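Ribosome-inactivating protein 3 (PDB 2PQG) is a maize ribosome-inactivating protein, also known as B-32 protein, with the fold of that toxin family. Local coordinates at residues G117-T129 against V197-V211. Sequence-based numbering, arbitrary orientation.
Sequences GLETVTMGRAEMT and VDAGFNSQHGVTLTV
Asn-202 OD1 takes the NE-H of Arg-125 at 2.8 Å, and NH1 of the same arginine leans on that oxygen through a second, weak bond. The contact belongs to the helical part of the ribosome-inactivating protein fold, where the loop leading into helix 125-135 meets the loop leaving helix 191-199, and it illustrates how two irregular segments can be joined by a few well-directed bonds. Guanidinium and amide lie nearly coplanar, 9° apart, with OD1 at the guanidinium edge. NH2 and NH1 are also bonded to backbone oxygens outside the contact, those of Val-8 and Tyr-13, which together help to fix the rotation of the group. CG stands anti to the backbone N of Arg-125 (chi1 -176°), and the later bend at chi3 turns the guanidinium so that one face meets the Phe-201 ring edge. There Phe-201 CE1 lies over the guanidinium centre, 3.4 Å from Arg-125 CZ, the planes 81° apart. One face of the same ring also covers the start of the helix: Arg-125 N sits over its centre while donating its hydrogen to Phe-201 O at 2.8 Å.

Farther along, Met-123 and Val-207 form a single antiparallel, hydrogen-bonded bridge, with each N bonded to the other residue's O. Met-123 SD packs against Val-197 CG2 at 3.7 Å, the two side chains crossing at about a right angle, while helix 171-189 adds Val-182 and Met-183 to this apolar cluster. The Met-123 and Leu-209 side chains cross likewise, with Met-123 CE 3.4 Å from Leu-209 CG. Beyond the bridge a water takes over the linkage, accepting from Leu-209 N and donating to Leu-118 O and, at 2.6 Å, to Val-121 O.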
loop_
_atom_site.group_PDB
_atom_site.type_symbol
_atom_site.label_atom_id
_atom_site.label_comp_id
_atom_site.label_asym_id
_atom_site.label_seq_id
_atom_site.Cartn_x
_atom_site.Cartn_y
_atom_site.Cartn_z
ATOM N N GLY A 117 -8.386 -11.937 3.819
ATOM C CA GLY A 117 -7.618 -11.764 2.595
ATOM C C GLY A 117 -7.768 -10.360 2.055
ATOM O O GLY A 117 -8.634 -9.602 2.506
ATOM N N LEU A 118 -6.925 -10.007 1.093
ATOM C CA LEU A 118 -6.980 -8.679 0.503
ATOM C C LEU A 118 -8.304 -8.408 -0.200
ATOM O O LEU A 118 -8.690 -7.248 -0.360
ATOM C CB LEU A 118 -5.827 -8.480 -0.482
ATOM C CG LEU A 118 -4.523 -7.988 0.143
ATOM C CD1 LEU A 118 -4.016 -8.999 1.156
ATOM C CD2 LEU A 118 -3.503 -7.774 -0.937
ATOM N N GLU A 119 -8.998 -9.471 -0.608
ATOM C CA GLU A 119 -10.274 -9.332 -1.301
ATOM C C GLU A 119 -11.343 -8.645 -0.452
ATOM O O GLU A 119 -12.418 -8.309 -0.959
ATOM C CB GLU A 119 -10.795 -10.696 -1.765
ATOM C CG GLU A 119 -11.309 -11.600 -0.649
ATOM C CD GLU A 119 -10.214 -12.427 0.023
ATOM O OE1 GLU A 119 -10.536 -13.152 0.994
ATOM O OE2 GLU A 119 -9.039 -12.363 -0.415
ATOM N N THR A 120 -11.050 -8.423 0.829
ATOM C CA THR A 120 -12.008 -7.762 1.723
ATOM C C THR A 120 -11.821 -6.253 1.816
ATOM O O THR A 120 -12.614 -5.564 2.467
ATOM C CB THR A 120 -11.941 -8.324 3.159
ATOM O OG1 THR A 120 -10.589 -8.273 3.632
ATOM C CG2 THR A 120 -12.449 -9.761 3.196
ATOM N N VAL A 121 -10.773 -5.747 1.170
ATOM C CA VAL A 121 -10.471 -4.320 1.182
ATOM C C VAL A 121 -11.175 -3.594 0.034
ATOM O O VAL A 121 -10.749 -3.680 -1.125
ATOM C CB VAL A 121 -8.948 -4.090 1.089
ATOM C CG1 VAL A 121 -8.632 -2.599 1.155
ATOM C CG2 VAL A 121 -8.248 -4.837 2.217
ATOM N N THR A 122 -12.253 -2.881 0.366
ATOM C CA THR A 122 -13.020 -2.147 -0.628
ATOM C C THR A 122 -12.289 -0.876 -1.040
ATOM O O THR A 122 -11.946 -0.054 -0.188
ATOM C CB THR A 122 -14.412 -1.782 -0.095
ATOM O OG1 THR A 122 -15.037 -2.956 0.439
ATOM C CG2 THR A 122 -15.290 -1.240 -1.232
ATOM N N MET A 123 -12.052 -0.731 -2.345
ATOM C CA MET A 123 -11.350 0.427 -2.881
ATOM C C MET A 123 -12.225 1.262 -3.797
ATOM O O MET A 123 -13.365 0.890 -4.088
ATOM C CB MET A 123 -10.066 -0.033 -3.596
ATOM C CG MET A 123 -9.161 -0.885 -2.714
ATOM S SD MET A 123 -7.852 -1.688 -3.659
ATOM C CE MET A 123 -8.703 -3.144 -4.274
ATOM N N GLY A 124 -11.675 2.379 -4.258
ATOM C CA GLY A 124 -12.413 3.294 -5.105
ATOM C C GLY A 124 -12.016 4.721 -4.741
ATOM O O GLY A 124 -11.276 4.957 -3.776
ATOM N N ARG A 125 -12.476 5.685 -5.529
ATOM C CA ARG A 125 -12.144 7.085 -5.297
ATOM C C ARG A 125 -12.827 7.556 -4.018
ATOM O O ARG A 125 -12.192 8.178 -3.161
ATOM C CB ARG A 125 -12.589 7.938 -6.488
ATOM C CG ARG A 125 -12.207 9.395 -6.387
ATOM C CD ARG A 125 -12.925 10.204 -7.450
ATOM N NE ARG A 125 -12.514 9.842 -8.805
ATOM C CZ ARG A 125 -11.329 10.140 -9.333
ATOM N NH1 ARG A 125 -11.052 9.767 -10.575
ATOM N NH2 ARG A 125 -10.423 10.811 -8.630
ATOM N N ALA A 126 -14.113 7.244 -3.882
ATOM C CA ALA A 126 -14.848 7.643 -2.685
ATOM C C ALA A 126 -14.185 7.037 -1.447
ATOM O O ALA A 126 -14.095 7.682 -0.399
ATOM C CB ALA A 126 -16.302 7.194 -2.780
ATOM N N GLU A 127 -13.728 5.794 -1.584
ATOM C CA GLU A 127 -13.054 5.077 -0.506
ATOM C C GLU A 127 -11.735 5.758 -0.160
ATOM O O GLU A 127 -11.338 5.799 1.003
ATOM C CB GLU A 127 -12.770 3.631 -0.924
ATOM C CG GLU A 127 -13.998 2.762 -1.174
ATOM C CD GLU A 127 -14.692 2.336 0.110
ATOM O OE1 GLU A 127 -14.079 2.458 1.199
ATOM O OE2 GLU A 127 -15.852 1.865 0.019
ATOM N N MET A 128 -11.048 6.284 -1.173
ATOM C CA MET A 128 -9.780 6.973 -0.949
ATOM C C MET A 128 -10.012 8.374 -0.362
ATOM O O MET A 128 -9.193 8.878 0.413
ATOM C CB MET A 128 -8.995 7.085 -2.258
ATOM C CG MET A 128 -7.593 7.641 -2.072
ATOM S SD MET A 128 -6.676 7.808 -3.627
ATOM C CE MET A 128 -6.148 6.141 -3.939
ATOM N N THR A 129 -11.123 9.003 -0.742
ATOM C CA THR A 129 -11.472 10.332 -0.233
ATOM C C THR A 129 -11.715 10.275 1.283
ATOM O O THR A 129 -11.188 11.095 2.030
ATOM C CB THR A 129 -12.741 10.892 -0.935
ATOM O OG1 THR A 129 -12.471 11.056 -2.333
ATOM C CG2 THR A 129 -13.143 12.247 -0.343
ATOM N N VAL A 197 -8.237 -1.664 -9.910
ATOM C CA VAL A 197 -8.616 -0.476 -9.159
ATOM C C VAL A 197 -9.036 0.658 -10.090
ATOM O O VAL A 197 -9.917 1.442 -9.736
ATOM C CB VAL A 197 -7.478 0.033 -8.247
ATOM C CG1 VAL A 197 -7.900 1.346 -7.576
ATOM C CG2 VAL A 197 -7.151 -1.010 -7.199
ATOM N N ASP A 198 -8.425 0.752 -11.272
ATOM C CA ASP A 198 -8.795 1.828 -12.187
ATOM C C ASP A 198 -10.121 1.546 -12.844
ATOM O O ASP A 198 -10.923 2.451 -13.050
ATOM C CB ASP A 198 -7.761 2.051 -13.292
ATOM C CG ASP A 198 -8.138 3.223 -14.200
ATOM O OD1 ASP A 198 -8.151 4.382 -13.721
ATOM O OD2 ASP A 198 -8.441 2.987 -15.387
ATOM N N ALA A 199 -10.356 0.286 -13.179
ATOM C CA ALA A 199 -11.607 -0.074 -13.820
ATOM C C ALA A 199 -12.817 0.277 -12.953
ATOM O O ALA A 199 -13.828 0.753 -13.471
ATOM C CB ALA A 199 -11.616 -1.551 -14.154
ATOM N N GLY A 200 -12.724 0.060 -11.644
ATOM C CA GLY A 200 -13.859 0.362 -10.791
ATOM C C GLY A 200 -13.665 1.556 -9.878
ATOM O O GLY A 200 -14.426 1.755 -8.933
ATOM N N PHE A 201 -12.662 2.372 -10.170
ATOM C CA PHE A 201 -12.363 3.527 -9.334
ATOM C C PHE A 201 -13.506 4.510 -9.085
ATOM O O PHE A 201 -13.551 5.146 -8.033
ATOM C CB PHE A 201 -11.168 4.280 -9.906
ATOM C CG PHE A 201 -10.478 5.165 -8.906
ATOM C CD1 PHE A 201 -10.505 6.553 -9.039
ATOM C CD2 PHE A 201 -9.784 4.607 -7.842
ATOM C CE1 PHE A 201 -9.853 7.361 -8.133
ATOM C CE2 PHE A 201 -9.126 5.417 -6.924
ATOM C CZ PHE A 201 -9.159 6.795 -7.073
ATOM N N ASN A 202 -14.418 4.646 -10.040
ATOM C CA ASN A 202 -15.539 5.566 -9.870
ATOM C C ASN A 202 -16.868 4.836 -9.746
ATOM O O ASN A 202 -17.919 5.461 -9.837
ATOM C CB ASN A 202 -15.626 6.537 -11.048
ATOM C CG ASN A 202 -14.330 7.275 -11.296
ATOM O OD1 ASN A 202 -13.805 7.941 -10.411
ATOM N ND2 ASN A 202 -13.809 7.165 -12.510
ATOM N N SER A 203 -16.835 3.521 -9.556
ATOM C CA SER A 203 -18.084 2.783 -9.435
ATOM C C SER A 203 -18.730 3.168 -8.114
ATOM O O SER A 203 -18.049 3.465 -7.130
ATOM C CB SER A 203 -17.854 1.268 -9.515
ATOM O OG SER A 203 -17.023 0.815 -8.468
ATOM N N GLN A 204 -20.054 3.165 -8.105
ATOM C CA GLN A 204 -20.804 3.554 -6.930
ATOM C C GLN A 204 -20.668 2.664 -5.700
ATOM O O GLN A 204 -20.915 3.117 -4.585
ATOM C CB GLN A 204 -22.274 3.688 -7.297
ATOM C CG GLN A 204 -23.127 4.204 -6.167
ATOM C CD GLN A 204 -24.554 4.423 -6.586
ATOM O OE1 GLN A 204 -25.207 3.511 -7.095
ATOM N NE2 GLN A 204 -25.055 5.637 -6.380
ATOM N N HIS A 205 -20.273 1.410 -5.869
ATOM C CA HIS A 205 -20.174 0.548 -4.703
ATOM C C HIS A 205 -18.791 0.037 -4.365
ATOM O O HIS A 205 -18.643 -0.912 -3.597
ATOM C CB HIS A 205 -21.148 -0.617 -4.846
ATOM C CG HIS A 205 -22.572 -0.182 -4.969
ATOM N ND1 HIS A 205 -23.228 -0.110 -6.183
ATOM C CD2 HIS A 205 -23.449 0.273 -4.042
ATOM C CE1 HIS A 205 -24.441 0.369 -5.995
ATOM N NE2 HIS A 205 -24.602 0.611 -4.703
ATOM N N GLY A 206 -17.779 0.688 -4.919
ATOM C CA GLY A 206 -16.411 0.291 -4.655
ATOM C C GLY A 206 -15.966 -0.864 -5.521
ATOM O O GLY A 206 -16.741 -1.404 -6.311
ATOM N N VAL A 207 -14.706 -1.247 -5.365
ATOM C CA VAL A 207 -14.142 -2.347 -6.134
ATOM C C VAL A 207 -13.142 -3.106 -5.277
ATOM O O VAL A 207 -12.504 -2.537 -4.394
ATOM C CB VAL A 207 -13.423 -1.819 -7.388
ATOM C CG1 VAL A 207 -12.329 -0.855 -6.980
ATOM C CG2 VAL A 207 -12.839 -2.960 -8.178
ATOM N N THR A 208 -13.008 -4.397 -5.534
ATOM C CA THR A 208 -12.080 -5.222 -4.768
ATOM C C THR A 208 -11.284 -6.154 -5.665
ATOM O O THR A 208 -11.635 -6.373 -6.832
ATOM C CB THR A 208 -12.828 -6.127 -3.746
ATOM O OG1 THR A 208 -13.690 -7.040 -4.453
ATOM C CG2 THR A 208 -13.665 -5.301 -2.794
ATOM N N LEU A 209 -10.202 -6.698 -5.117
ATOM C CA LEU A 209 -9.399 -7.688 -5.820
ATOM C C LEU A 209 -9.816 -9.102 -5.433
ATOM O O LEU A 209 -10.155 -9.368 -4.279
ATOM C CB LEU A 209 -7.913 -7.479 -5.526
ATOM C CG LEU A 209 -7.425 -6.028 -5.493
ATOM C CD1 LEU A 209 -6.384 -5.836 -4.401
ATOM C CD2 LEU A 209 -6.871 -5.618 -6.848
ATOM N N THR A 210 -9.787 -10.003 -6.407
ATOM C CA THR A 210 -10.330 -11.351 -6.234
ATOM C C THR A 210 -9.426 -12.038 -5.182
ATOM O O THR A 210 -8.366 -11.509 -4.794
ATOM C CB THR A 210 -10.253 -12.191 -7.533
ATOM O OG1 THR A 210 -8.879 -12.425 -7.887
ATOM C CG2 THR A 210 -10.953 -11.477 -8.650
ATOM N N VAL A 211 -9.849 -13.208 -4.712
ATOM C CA VAL A 211 -9.087 -13.969 -3.731
ATOM C C VAL A 211 -7.717 -14.275 -4.318
ATOM O O VAL A 211 -6.680 -14.095 -3.665
ATOM C CB VAL A 211 -9.787 -15.300 -3.406
ATOM C CG1 VAL A 211 -8.808 -16.278 -2.746
ATOM C CG2 VAL A 211 -10.975 -15.040 -2.505
HETATM O O HOH W 1 -9.432 -5.460 -2.434
HETATM O O HOH W 2 -14.369 -9.468 -2.943
#